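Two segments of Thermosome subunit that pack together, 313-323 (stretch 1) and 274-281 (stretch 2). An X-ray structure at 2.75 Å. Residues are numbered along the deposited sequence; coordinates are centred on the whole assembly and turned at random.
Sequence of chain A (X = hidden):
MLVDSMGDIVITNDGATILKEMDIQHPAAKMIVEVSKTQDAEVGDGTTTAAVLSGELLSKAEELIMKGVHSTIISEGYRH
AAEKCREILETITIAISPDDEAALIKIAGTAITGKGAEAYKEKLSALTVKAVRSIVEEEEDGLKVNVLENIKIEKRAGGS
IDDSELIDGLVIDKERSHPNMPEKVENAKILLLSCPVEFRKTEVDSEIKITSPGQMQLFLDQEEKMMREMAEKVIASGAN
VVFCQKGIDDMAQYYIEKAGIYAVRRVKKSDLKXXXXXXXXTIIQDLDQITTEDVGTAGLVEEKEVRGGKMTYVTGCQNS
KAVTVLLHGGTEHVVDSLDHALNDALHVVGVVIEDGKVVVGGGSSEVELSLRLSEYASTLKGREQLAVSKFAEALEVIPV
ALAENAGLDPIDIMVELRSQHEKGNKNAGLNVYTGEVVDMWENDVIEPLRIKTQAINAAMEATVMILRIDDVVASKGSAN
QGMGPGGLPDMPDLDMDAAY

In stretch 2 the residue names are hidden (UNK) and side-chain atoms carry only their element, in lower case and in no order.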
# COMPACT_ATOMS: atom_id res chain seq x y z
N TYR A 313 -15.96 -11.87 -16.31
CA TYR A 313 -16.28 -10.68 -15.52
C TYR A 313 -17.33 -10.95 -14.41
O TYR A 313 -18.41 -11.47 -14.67
CB TYR A 313 -16.79 -9.55 -16.43
CG TYR A 313 -15.77 -8.95 -17.37
CD1 TYR A 313 -15.38 -7.62 -17.25
CD2 TYR A 313 -15.21 -9.70 -18.40
CE1 TYR A 313 -14.46 -7.06 -18.11
CE2 TYR A 313 -14.27 -9.14 -19.27
CZ TYR A 313 -13.91 -7.83 -19.12
OH TYR A 313 -12.99 -7.28 -19.97
N VAL A 314 -17.00 -10.60 -13.17
CA VAL A 314 -17.91 -10.71 -12.04
C VAL A 314 -18.20 -9.30 -11.49
O VAL A 314 -17.45 -8.79 -10.69
CB VAL A 314 -17.30 -11.58 -10.94
CG1 VAL A 314 -18.26 -11.74 -9.80
CG2 VAL A 314 -16.92 -12.93 -11.50
N THR A 315 -19.29 -8.69 -11.94
CA THR A 315 -19.63 -7.31 -11.56
C THR A 315 -20.88 -7.23 -10.67
O THR A 315 -21.62 -8.20 -10.50
CB THR A 315 -19.87 -6.44 -12.80
OG1 THR A 315 -20.96 -6.98 -13.55
CG2 THR A 315 -18.67 -6.43 -13.68
N GLY A 316 -21.12 -6.05 -10.12
CA GLY A 316 -22.24 -5.83 -9.22
C GLY A 316 -22.17 -6.64 -7.95
O GLY A 316 -23.19 -6.95 -7.37
N CYS A 317 -20.96 -6.99 -7.51
CA CYS A 317 -20.78 -7.94 -6.41
C CYS A 317 -21.30 -7.43 -5.08
O CYS A 317 -21.37 -6.22 -4.86
CB CYS A 317 -19.32 -8.35 -6.24
SG CYS A 317 -18.72 -9.55 -7.40
N GLN A 318 -21.65 -8.40 -4.23
CA GLN A 318 -22.24 -8.22 -2.91
C GLN A 318 -21.64 -7.04 -2.13
O GLN A 318 -22.17 -5.92 -2.17
CB GLN A 318 -22.09 -9.54 -2.13
CG GLN A 318 -22.65 -9.52 -0.70
CD GLN A 318 -22.77 -10.91 -0.08
OE1 GLN A 318 -22.69 -11.93 -0.77
NE2 GLN A 318 -22.99 -10.95 1.23
N ASN A 319 -20.54 -7.30 -1.43
CA ASN A 319 -19.83 -6.26 -0.69
C ASN A 319 -18.55 -5.83 -1.40
O ASN A 319 -17.44 -6.17 -0.98
CB ASN A 319 -19.51 -6.73 0.73
CG ASN A 319 -20.69 -6.55 1.68
OD1 ASN A 319 -21.10 -5.43 1.98
ND2 ASN A 319 -21.24 -7.66 2.16
N SER A 320 -18.70 -5.09 -2.49
CA SER A 320 -17.55 -4.70 -3.27
C SER A 320 -17.30 -3.21 -3.25
O SER A 320 -18.10 -2.41 -3.75
CB SER A 320 -17.67 -5.19 -4.72
OG SER A 320 -18.50 -4.34 -5.49
N LYS A 321 -16.20 -2.83 -2.63
CA LYS A 321 -15.55 -1.58 -2.97
C LYS A 321 -14.56 -1.93 -4.08
O LYS A 321 -14.19 -1.09 -4.91
CB LYS A 321 -14.85 -0.98 -1.75
CG LYS A 321 -15.72 -0.03 -0.94
CD LYS A 321 -16.18 1.12 -1.81
CE LYS A 321 -16.89 2.18 -0.97
NZ LYS A 321 -17.31 3.33 -1.81
N ALA A 322 -14.18 -3.21 -4.11
CA ALA A 322 -13.23 -3.80 -5.05
C ALA A 322 -13.37 -3.42 -6.52
O ALA A 322 -14.47 -3.24 -7.05
CB ALA A 322 -13.23 -5.31 -4.89
N VAL A 323 -12.23 -3.32 -7.18
CA VAL A 323 -12.14 -2.99 -8.60
C VAL A 323 -10.97 -3.72 -9.22
O VAL A 323 -10.01 -4.09 -8.55
CB VAL A 323 -11.89 -1.48 -8.83
CG1 VAL A 323 -12.71 -0.64 -7.89
CG2 VAL A 323 -10.44 -1.17 -8.64
N UNK A 274 -9.98 -13.85 -3.83
CA UNK A 274 -10.65 -12.62 -4.20
C UNK A 274 -12.17 -12.85 -4.40
O UNK A 274 -12.98 -12.06 -3.93
c UNK A 274 -5.98 -9.65 -6.36
c UNK A 274 -8.27 -10.58 -6.47
c UNK A 274 -10.02 -12.01 -5.45
n UNK A 274 -6.41 -8.63 -5.61
n UNK A 274 -4.70 -9.74 -6.70
c UNK A 274 -8.61 -11.53 -5.30
n UNK A 274 -6.84 -10.57 -6.79
N UNK A 275 -12.54 -13.93 -5.08
CA UNK A 275 -13.96 -14.27 -5.25
C UNK A 275 -14.65 -14.38 -3.90
O UNK A 275 -15.76 -13.86 -3.71
c UNK A 275 -13.50 -16.72 -8.18
c UNK A 275 -13.88 -15.39 -7.55
c UNK A 275 -14.15 -15.55 -6.06
c UNK A 275 -15.05 -14.74 -8.26
N UNK A 276 -13.98 -15.03 -2.95
CA UNK A 276 -14.53 -15.19 -1.63
C UNK A 276 -14.85 -13.85 -0.97
O UNK A 276 -15.93 -13.67 -0.42
o UNK A 276 -14.23 -16.41 0.44
c UNK A 276 -13.59 -16.01 -0.75
N UNK A 277 -13.93 -12.90 -1.05
CA UNK A 277 -14.13 -11.62 -0.38
C UNK A 277 -15.18 -10.74 -1.04
O UNK A 277 -16.05 -10.20 -0.35
c UNK A 277 -10.39 -11.00 0.45
c UNK A 277 -12.81 -10.84 -0.21
n UNK A 277 -7.98 -11.66 0.56
c UNK A 277 -11.81 -11.48 0.75
c UNK A 277 -9.33 -11.84 1.17
N UNK A 278 -15.12 -10.59 -2.36
CA UNK A 278 -16.12 -9.76 -3.05
C UNK A 278 -17.52 -10.37 -3.15
O UNK A 278 -18.49 -9.62 -3.17
c UNK A 278 -14.43 -8.43 -4.37
c UNK A 278 -15.68 -9.24 -4.46
c UNK A 278 -15.52 -10.38 -5.44
N UNK A 279 -17.65 -11.70 -3.19
CA UNK A 279 -18.96 -12.32 -3.35
C UNK A 279 -19.58 -12.86 -2.09
O UNK A 279 -20.78 -13.10 -2.06
c UNK A 279 -18.31 -13.16 -5.64
c UNK A 279 -18.96 -13.51 -4.33
o UNK A 279 -18.30 -14.62 -3.72
N UNK A 280 -18.78 -13.11 -1.06
CA UNK A 280 -19.29 -13.65 0.19
C UNK A 280 -19.31 -15.17 0.22
O UNK A 280 -19.73 -15.79 1.20
N UNK A 281 -18.85 -15.77 -0.87
CA UNK A 281 -18.81 -17.22 -0.96
C UNK A 281 -17.82 -17.78 0.04
O UNK A 281 -16.83 -17.15 0.37
c UNK A 281 -18.45 -17.66 -2.35

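Position 274 carries seven side-chain atoms: three carbons in a row, a nitrogen, then a carbon bonded to two more nitrogens. That terminal guanidinium pattern is unique to arginine. No atom of it comes within 4.5 Å of stretch 1. The residue is Arg274, and its backbone O accepts a hydrogen bond from N of position 278 at 3.0 Å, as expected within a helix.

Position 275 has four carbons, forked at the second, with no heteroatom. A fork at the second carbon rather than the first fits leucine and excludes isoleucine. Its CA-to-CB bond points sideways, but the end of the chain comes nearer to stretch 1, where one terminal carbon lies 4.2 Å from Val314 CG2. This is Leu275, with chi1 m and chi2 t, and the atom concerned is CD2.

Position 276 shows one carbon followed by one oxygen, the signature of serine, and is out of reach of stretch 1. The hydroxyl of Ser276 turns to its own segment instead: OG donates to O of position 281 at 2.7 Å, tying the helix to the chain that leaves it.

Position 277 has four carbons in a row ending in nitrogen, hence Lys277. Its CB points sideways and the end of the chain leads away, so the amine takes no part in the contact.

At position 278 one carbon carries two others, three in all and none polar. The branch at the first carbon identifies valine. One methyl lies 3.4 Å from Ala322 CB and the other 3.8 Å from Cys317 SG; in Val278 these are CG1 and CG2 respectively. With 97 Å² covered, it is the most heavily covered residue of either stretch.

Position 279 has one carbon bearing an oxygen and a carbon. The oxygen at the branch separates threonine from valine. Although CB of Thr279 points away from stretch 1, its CG2 reaches 4.0 Å from Cys317 SG. Its OG1 donates to Leu275 O at 2.7 Å and accepts from N of position 281 at 3.1 Å.

Position 280 has no side-chain atoms and is therefore Gly280. It is the first residue to leave helical geometry, with phi 89° and psi 1°; at these angles a CB would be jammed against the carbonyl O of the residue before, which by itself calls for glycine.

Position 281 has a single carbon: Ala281, which makes no contact with stretch 1.

The contact is mainly apolar and modest, burying 358 Å² over both sides. Val278 bridges Cys317 and Ala322, while Leu275, one helical turn earlier, meets Val314. Val278 O also packs 3.4 Å from Cys317 CB, bringing the backbones close at the helix end, where the CA atoms of Gln318 and Thr279 are 5.3 Å apart. No clear hydrogen bond crosses the interface, so packing is its best-supported basis.

Stretch 2 274-281: RLSKVTGA
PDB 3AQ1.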